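Local coordinates for protein sugar kinase (Agrobacterium tumefaciens, PDB 2RBC) that probably phosphorylates a sugar with ATP, as a putative ribokinase of the pfkB carbohydrate kinase family, at residues S84-V89 with E153-F158; V174-R179 with A201-H206; K146-T151 with V165-L170. All coordinates share one frame; numbering follows the deposited sequence. Where two conformers were deposited one is given.

Contact 1: S84-V89 with E153-F158; sequences SLWGAV and EDIALF. With EDO (1,2-ethanediol), chain I.
With CG set beside the backbone N in both residues (chi1 -68° in Trp86, -61° in Phe158), the two aromatic side chains are directed into the interface between strand 82-90 and the type I turn 155-158, which follows on from helix 152-155. The indole leads with its six-membered ring. Its CH2 corner lies 3.8 Å from the terminal methyl CD1 of Ile155, while Asp154 CB meets the same corner at the ring edge, close to the indole plane, with the carboxylate turned almost perpendicular to the ring. Trp86 CZ2 and Phe158 CE2 come only within 4.4 Å, a looser apolar contact. Here a connecting segment packs against a strand of the parallel part of the sheet in the Rossmann-like alpha/beta core of the ribokinase fold, and the adjacent strand 31-35 supplies Leu33 to the same cluster. Ser84 OG lies at the edge of the Phe158 ring, 3.6 Å from CE1, and its hydrogen bond goes to His31 NE2. The turn, closed by Phe158 N to Ile155 O at 2.9 Å, brings Phe158 round, and its chi1 sets the ring beside Ser84. At the outer margin, O1 of an ethanediol, probably from the crystallisation liquor, donates a hydrogen bond to Asp154 OD2 (2.8 Å).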
# COMPACT_ATOMS: atom_id res chain seq x y z
N SER A 84 -21.69 -11.49 -10.78
CA SER A 84 -20.78 -12.51 -10.24
C SER A 84 -19.39 -12.26 -10.81
O SER A 84 -19.26 -11.75 -11.90
CB SER A 84 -21.23 -13.89 -10.65
OG SER A 84 -22.42 -14.23 -9.99
N LEU A 85 -18.37 -12.62 -10.04
CA LEU A 85 -17.02 -12.44 -10.44
C LEU A 85 -16.21 -13.73 -10.27
O LEU A 85 -16.26 -14.36 -9.24
CB LEU A 85 -16.42 -11.30 -9.62
CG LEU A 85 -14.97 -10.90 -9.85
CD1 LEU A 85 -14.72 -10.27 -11.19
CD2 LEU A 85 -14.47 -10.00 -8.70
N TRP A 86 -15.48 -14.09 -11.32
CA TRP A 86 -14.50 -15.18 -11.27
C TRP A 86 -13.19 -14.47 -11.42
O TRP A 86 -13.02 -13.64 -12.28
CB TRP A 86 -14.67 -16.18 -12.41
CG TRP A 86 -15.92 -16.99 -12.34
CD1 TRP A 86 -16.86 -16.99 -11.33
CD2 TRP A 86 -16.36 -17.95 -13.30
NE1 TRP A 86 -17.87 -17.89 -11.63
CE2 TRP A 86 -17.59 -18.49 -12.83
CE3 TRP A 86 -15.84 -18.42 -14.51
CZ2 TRP A 86 -18.29 -19.47 -13.53
CZ3 TRP A 86 -16.57 -19.40 -15.22
CH2 TRP A 86 -17.77 -19.90 -14.72
N GLY A 87 -12.28 -14.77 -10.53
CA GLY A 87 -11.03 -14.03 -10.41
C GLY A 87 -10.29 -14.85 -9.39
O GLY A 87 -10.85 -15.80 -8.84
N ALA A 88 -9.03 -14.50 -9.14
CA ALA A 88 -8.18 -15.24 -8.23
C ALA A 88 -7.59 -14.32 -7.18
O ALA A 88 -7.21 -13.19 -7.48
CB ALA A 88 -7.03 -15.99 -9.00
N VAL A 89 -7.52 -14.82 -5.95
CA VAL A 89 -6.75 -14.19 -4.88
C VAL A 89 -5.83 -15.26 -4.34
O VAL A 89 -6.05 -16.45 -4.58
CB VAL A 89 -7.64 -13.61 -3.72
CG1 VAL A 89 -8.41 -12.38 -4.19
CG2 VAL A 89 -8.55 -14.65 -3.14
N GLU A 153 -23.06 -25.65 -18.25
CA GLU A 153 -24.03 -25.55 -17.16
C GLU A 153 -23.75 -24.36 -16.20
O GLU A 153 -24.69 -23.69 -15.78
CB GLU A 153 -24.14 -26.89 -16.41
CG GLU A 153 -24.89 -28.00 -17.20
CD GLU A 153 -25.11 -29.29 -16.38
OE1 GLU A 153 -24.52 -29.37 -15.27
OE2 GLU A 153 -25.85 -30.23 -16.83
N ASP A 154 -22.47 -24.11 -15.86
CA ASP A 154 -22.05 -22.91 -15.15
C ASP A 154 -22.52 -21.63 -15.88
O ASP A 154 -23.09 -20.73 -15.26
CB ASP A 154 -20.51 -22.78 -14.99
CG ASP A 154 -19.87 -23.88 -14.11
OD1 ASP A 154 -20.63 -24.55 -13.35
OD2 ASP A 154 -18.58 -24.06 -14.21
N ILE A 155 -22.23 -21.54 -17.17
CA ILE A 155 -22.42 -20.30 -17.91
C ILE A 155 -23.89 -20.05 -18.24
O ILE A 155 -24.31 -18.91 -18.39
CB ILE A 155 -21.54 -20.28 -19.18
CG1 ILE A 155 -20.04 -20.34 -18.78
CG2 ILE A 155 -21.82 -19.05 -20.06
CD1 ILE A 155 -19.54 -19.11 -17.95
N ALA A 156 -24.68 -21.12 -18.33
CA ALA A 156 -26.07 -21.00 -18.76
C ALA A 156 -26.87 -20.23 -17.73
O ALA A 156 -27.96 -19.72 -18.04
CB ALA A 156 -26.72 -22.41 -19.00
N LEU A 157 -26.33 -20.11 -16.54
CA LEU A 157 -26.98 -19.37 -15.48
C LEU A 157 -26.85 -17.85 -15.64
O LEU A 157 -27.51 -17.09 -14.92
CB LEU A 157 -26.38 -19.80 -14.14
CG LEU A 157 -26.48 -21.33 -13.86
CD1 LEU A 157 -26.24 -21.60 -12.38
CD2 LEU A 157 -27.82 -22.03 -14.31
N PHE A 158 -25.99 -17.39 -16.54
CA PHE A 158 -25.81 -15.97 -16.74
C PHE A 158 -26.53 -15.48 -18.00
O PHE A 158 -26.84 -16.26 -18.89
CB PHE A 158 -24.32 -15.67 -16.81
CG PHE A 158 -23.60 -16.04 -15.57
CD1 PHE A 158 -23.78 -15.30 -14.40
CD2 PHE A 158 -22.80 -17.16 -15.54
CE1 PHE A 158 -23.13 -15.68 -13.23
CE2 PHE A 158 -22.17 -17.54 -14.38
CZ PHE A 158 -22.32 -16.79 -13.23
C1 EDO I . -18.36 -26.97 -12.87
O1 EDO I . -17.27 -26.06 -12.69
C2 EDO I . -17.89 -28.42 -13.04
O2 EDO I . -16.52 -28.52 -13.49

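Contact 2: V174-R179 with A201-H206; sequences VLTVAR and APAATH
Leu175, Thr176 and Arg179 of helix 168-180 face a short 3-10 turn, 201-203, and the loop residues Ala204 and Thr205 that lead into strand 206-210. The backbones come closest at Thr176 and Ala203, whose CA atoms are 5.5 Å apart, a spacing consistent with the small side chain of Ala203. The Ala203 methyl is set against the helix, with its CB 3.7 Å from Leu175 CB and also touching Thr176 OG1, a hydroxyl that is hydrogen-bonded to Leu172 O one turn back. Further into the protein, Leu175 CD1 lies against Ala204 CB. The pairing joins two successive connections of the Rossmann-like alpha/beta core: helix 168-180 leads from strand 160-163 to the parallel strand 185-189, while the segment 201-206 carries the chain from helix 194-200 into the next parallel strand, 206-210. Arg179 completes the contact on the partly exposed side. In the conformer described here, one of two, its CG stands anti to the backbone N (chi1 -176°), and a bend at chi3 (59°) folds the guanidinium back over the 3-10 turn. There Ala203 O sits over the centre of one face of the Arg179 guanidinium, 3.2 Å above the plane, a position unsuited to an N-H bond. In this conformer the hydrogen bond runs instead from Arg179 NH1 to Pro202 O, 2.8 Å long and noticeably bent, with an N-H...O angle of 146°. A water accepts from Arg179 NH2 and donates to Pro202 O, adding a bridged link to the direct one. The aliphatic part of Arg179 runs past Thr205 in the opposite sense, with CG 3.4 Å from Thr205 CG2. The hydroxyl of Thr205 is engaged by Ala185 N and by His206 ND1, 2.8 Å from OG1.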
# COMPACT_ATOMS: atom_id res chain seq x y z
N VAL A 174 -14.55 -18.70 -21.17
CA VAL A 174 -15.82 -18.08 -20.81
C VAL A 174 -16.50 -17.45 -22.06
O VAL A 174 -17.73 -17.58 -22.28
CB VAL A 174 -15.64 -17.05 -19.67
CG1 VAL A 174 -16.91 -16.21 -19.52
CG2 VAL A 174 -15.28 -17.80 -18.30
N LEU A 175 -15.71 -16.75 -22.87
CA LEU A 175 -16.23 -16.17 -24.10
C LEU A 175 -16.78 -17.25 -25.03
O LEU A 175 -17.86 -17.10 -25.56
CB LEU A 175 -15.19 -15.33 -24.85
CG LEU A 175 -14.73 -14.03 -24.19
CD1 LEU A 175 -13.52 -13.42 -24.98
CD2 LEU A 175 -15.87 -13.02 -24.06
N THR A 176 -16.00 -18.31 -25.25
CA THR A 176 -16.39 -19.40 -26.13
C THR A 176 -17.69 -20.06 -25.72
O THR A 176 -18.61 -20.24 -26.55
CB THR A 176 -15.28 -20.44 -26.23
OG1 THR A 176 -14.11 -19.78 -26.73
CG2 THR A 176 -15.68 -21.61 -27.21
N VAL A 177 -17.77 -20.43 -24.45
CA VAL A 177 -18.95 -21.16 -23.95
C VAL A 177 -20.17 -20.21 -24.03
O VAL A 177 -21.22 -20.56 -24.58
CB VAL A 177 -18.71 -21.72 -22.50
CG1 VAL A 177 -20.00 -22.35 -21.91
CG2 VAL A 177 -17.55 -22.73 -22.51
N ALA A 178 -19.99 -18.95 -23.59
CA ALA A 178 -21.10 -18.01 -23.59
C ALA A 178 -21.67 -17.81 -25.01
O ALA A 178 -22.90 -17.82 -25.24
CB ALA A 178 -20.66 -16.66 -22.99
N ARG A 179 -20.79 -17.63 -25.98
CA ARG A 179 -21.23 -17.39 -27.35
C ARG A 179 -21.94 -18.62 -27.91
O ARG A 179 -22.97 -18.48 -28.58
CB ARG A 179 -20.05 -17.00 -28.24
CG ARG A 179 -20.48 -16.66 -29.64
CD ARG A 179 -19.31 -16.20 -30.47
NE ARG A 179 -18.26 -17.21 -30.56
CZ ARG A 179 -17.10 -17.03 -31.18
NH1 ARG A 179 -16.84 -15.87 -31.77
NH2 ARG A 179 -16.19 -17.99 -31.21
N ALA A 201 -9.98 -11.83 -28.98
CA ALA A 201 -10.91 -11.14 -29.88
C ALA A 201 -11.79 -12.07 -30.73
O ALA A 201 -13.01 -11.88 -30.84
CB ALA A 201 -10.09 -10.12 -30.78
N PRO A 202 -11.20 -13.13 -31.33
CA PRO A 202 -12.04 -14.01 -32.16
C PRO A 202 -13.14 -14.77 -31.42
O PRO A 202 -14.09 -15.21 -32.07
CB PRO A 202 -11.02 -15.00 -32.76
CG PRO A 202 -9.71 -14.27 -32.69
CD PRO A 202 -9.78 -13.54 -31.40
N ALA A 203 -13.06 -14.90 -30.09
CA ALA A 203 -14.09 -15.60 -29.30
C ALA A 203 -15.29 -14.77 -28.88
O ALA A 203 -16.30 -15.34 -28.48
CB ALA A 203 -13.47 -16.25 -28.04
N ALA A 204 -15.21 -13.45 -28.99
CA ALA A 204 -16.22 -12.55 -28.44
C ALA A 204 -17.32 -12.24 -29.45
O ALA A 204 -17.10 -12.28 -30.66
CB ALA A 204 -15.57 -11.24 -27.95
N THR A 205 -18.51 -11.92 -28.96
CA THR A 205 -19.57 -11.36 -29.80
C THR A 205 -19.49 -9.82 -29.84
O THR A 205 -20.00 -9.20 -30.75
CB THR A 205 -20.96 -11.80 -29.28
OG1 THR A 205 -21.12 -11.32 -27.94
CG2 THR A 205 -21.12 -13.35 -29.29
N HIS A 206 -18.88 -9.22 -28.82
CA HIS A 206 -18.78 -7.77 -28.64
C HIS A 206 -17.44 -7.45 -28.05
O HIS A 206 -17.04 -8.10 -27.11
CB HIS A 206 -19.80 -7.24 -27.63
CG HIS A 206 -21.23 -7.40 -28.03
ND1 HIS A 206 -21.90 -8.61 -27.96
CD2 HIS A 206 -22.14 -6.47 -28.41
CE1 HIS A 206 -23.16 -8.40 -28.32
NE2 HIS A 206 -23.32 -7.11 -28.60
O HOH W 1 -13.38 -18.10 -32.83

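Contact 3: K146-T151 with V165-L170; sequences KKRACT and VRWPEL
Arg148 crosses Trp167 at about a right angle, laying its CB against the benzo end of the indole, 3.8 Å from CH2. That CB sits neither over the face nor at the edge of the indole. The guanidinium and ring planes are 65° apart; CB and CG, not the guanidinium, touch the ring. Leu170 fills the neighbouring position: its CD2 lies over one face of the indole, 3.3 Å above the plane and offset toward the rim, and the same methyl is 3.8 Å from Arg148 CD. Its other branch, CD1, packs on Arg148 O and Cys150 CB. A bend at chi2 (-106°) takes the outer part of the arginine away from Trp167 and back along its own chain, where Arg148 NH2 donates to Ala149 O at 2.6 Å, with the acceptor nearly in the guanidinium plane. Arg148 NH1 is bonded to Gly111 O, and the guanidinium makes a cation-pi contact with Trp86; two carbonyls and an indole together restrain the rotation of the group. On the polar edge of the buried Trp167, a water accepts from NE1 (3.1 Å). The same water lies so close to Lys146 O that a bond there is doubtful; that carbonyl itself is at the ring edge, near the indole plane. Trp167 occupies the N-cap position of helix 168-180, and Thr151 that of helix 152-155, its OG1 accepting from Asp154 N. The loop 146-151 passes the start of helix 168-180 and ends at the N-cap of helix 152-155, with Thr113 of strand 113-115 touching both Arg148 and Trp167, His144 meeting the Trp167 ring, and Cys150 resting on Asp173 and Val174 farther along helix 168-180.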
# COMPACT_ATOMS: atom_id res chain seq x y z
N LYS A 146 -3.40 -21.98 -12.79
CA LYS A 146 -4.16 -23.20 -12.66
C LYS A 146 -5.47 -23.06 -13.40
O LYS A 146 -6.04 -21.97 -13.56
CB LYS A 146 -4.39 -23.50 -11.19
CG LYS A 146 -4.70 -24.92 -10.87
CD LYS A 146 -4.24 -25.24 -9.42
CE LYS A 146 -5.07 -26.38 -8.76
NZ LYS A 146 -5.36 -27.55 -9.68
N LYS A 147 -5.94 -24.20 -13.89
CA LYS A 147 -7.12 -24.21 -14.71
C LYS A 147 -8.37 -24.05 -13.84
O LYS A 147 -8.53 -24.76 -12.85
CB LYS A 147 -7.16 -25.50 -15.52
CG LYS A 147 -6.06 -25.55 -16.60
CD LYS A 147 -6.54 -26.39 -17.79
CE LYS A 147 -5.37 -26.92 -18.65
NZ LYS A 147 -5.86 -27.64 -19.90
N ARG A 148 -9.23 -23.11 -14.16
CA ARG A 148 -10.49 -22.96 -13.45
C ARG A 148 -11.65 -23.50 -14.30
O ARG A 148 -11.72 -23.19 -15.47
CB ARG A 148 -10.67 -21.51 -13.13
CG ARG A 148 -11.76 -21.26 -12.12
CD ARG A 148 -12.94 -20.69 -12.75
NE ARG A 148 -13.92 -20.31 -11.75
CZ ARG A 148 -15.11 -20.87 -11.59
NH1 ARG A 148 -15.91 -20.44 -10.63
NH2 ARG A 148 -15.52 -21.83 -12.36
N ALA A 149 -12.58 -24.26 -13.73
CA ALA A 149 -13.61 -24.94 -14.52
C ALA A 149 -14.58 -23.96 -15.15
O ALA A 149 -14.93 -22.95 -14.58
CB ALA A 149 -14.38 -25.96 -13.68
N CYS A 150 -15.01 -24.27 -16.36
CA CYS A 150 -15.94 -23.42 -17.07
C CYS A 150 -16.88 -24.27 -17.92
O CYS A 150 -16.63 -24.48 -19.11
CB CYS A 150 -15.16 -22.43 -17.93
SG CYS A 150 -16.22 -21.29 -18.81
N THR A 151 -17.95 -24.76 -17.32
CA THR A 151 -18.83 -25.67 -18.01
C THR A 151 -20.00 -24.91 -18.62
O THR A 151 -20.37 -23.84 -18.13
CB THR A 151 -19.34 -26.72 -17.05
OG1 THR A 151 -20.29 -26.14 -16.16
CG2 THR A 151 -18.17 -27.32 -16.25
N VAL A 165 -8.49 -8.76 -19.82
CA VAL A 165 -7.30 -9.38 -20.41
C VAL A 165 -6.39 -10.03 -19.36
O VAL A 165 -5.36 -10.57 -19.70
CB VAL A 165 -6.47 -8.36 -21.24
CG1 VAL A 165 -7.26 -7.91 -22.47
CG2 VAL A 165 -5.97 -7.16 -20.36
N ARG A 166 -6.80 -10.03 -18.09
CA ARG A 166 -5.91 -10.45 -17.01
C ARG A 166 -5.73 -11.96 -16.83
O ARG A 166 -4.69 -12.41 -16.42
CB ARG A 166 -6.35 -9.83 -15.68
CG ARG A 166 -5.47 -10.26 -14.47
CD ARG A 166 -3.99 -9.84 -14.62
NE ARG A 166 -3.95 -8.40 -14.46
CZ ARG A 166 -3.94 -7.49 -15.44
NH1 ARG A 166 -3.86 -7.81 -16.74
NH2 ARG A 166 -3.96 -6.20 -15.12
N TRP A 167 -6.76 -12.74 -17.12
CA TRP A 167 -6.73 -14.18 -16.97
C TRP A 167 -7.14 -14.80 -18.33
O TRP A 167 -8.22 -15.37 -18.47
CB TRP A 167 -7.73 -14.60 -15.89
CG TRP A 167 -7.52 -15.97 -15.37
CD1 TRP A 167 -6.70 -16.92 -15.88
CD2 TRP A 167 -8.17 -16.56 -14.24
NE1 TRP A 167 -6.78 -18.06 -15.13
CE2 TRP A 167 -7.65 -17.86 -14.10
CE3 TRP A 167 -9.10 -16.10 -13.30
CZ2 TRP A 167 -8.05 -18.72 -13.08
CZ3 TRP A 167 -9.50 -16.96 -12.30
CH2 TRP A 167 -8.97 -18.25 -12.19
N PRO A 168 -6.26 -14.72 -19.33
CA PRO A 168 -6.63 -15.03 -20.72
C PRO A 168 -7.11 -16.43 -20.98
O PRO A 168 -8.02 -16.62 -21.80
CB PRO A 168 -5.32 -14.82 -21.49
CG PRO A 168 -4.46 -14.08 -20.64
CD PRO A 168 -4.86 -14.29 -19.23
N GLU A 169 -6.54 -17.43 -20.32
CA GLU A 169 -6.98 -18.79 -20.61
C GLU A 169 -8.39 -19.07 -20.06
O GLU A 169 -9.17 -19.79 -20.69
CB GLU A 169 -5.96 -19.80 -20.11
CG GLU A 169 -4.58 -19.67 -20.76
CD GLU A 169 -4.59 -19.76 -22.29
OE1 GLU A 169 -3.87 -18.96 -22.92
OE2 GLU A 169 -5.32 -20.62 -22.86
N LEU A 170 -8.74 -18.49 -18.92
CA LEU A 170 -10.12 -18.58 -18.44
C LEU A 170 -11.05 -17.71 -19.30
O LEU A 170 -12.14 -18.14 -19.69
CB LEU A 170 -10.22 -18.21 -16.96
CG LEU A 170 -11.64 -18.30 -16.34
CD1 LEU A 170 -12.36 -19.69 -16.53
CD2 LEU A 170 -11.55 -17.92 -14.88
O HOH W 2 -5.75 -20.95 -15.80

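How the contacts relate
All three contacts lie within the pfkB kinase range, with centres 10 Å (contacts 1 and 3), 13 Å (2 and 3) and 14 Å (1 and 2) apart. Helix 168-180 joins contacts 2 and 3: its start serves contact 3, while its later turns serve contact 2 and send Val174 and Val177 onto residues of contact 1. Along the chain contacts 1 and 3 interleave, and both close before contact 2 opens. Where the three meet, Trp86 CZ3 and Cys150 SG each lie 3.7 Å from Val174 CG2. Packing is thus continuous from strand 82-90 through helix 168-180 to the approach to strand 206-210, along the alpha/beta core.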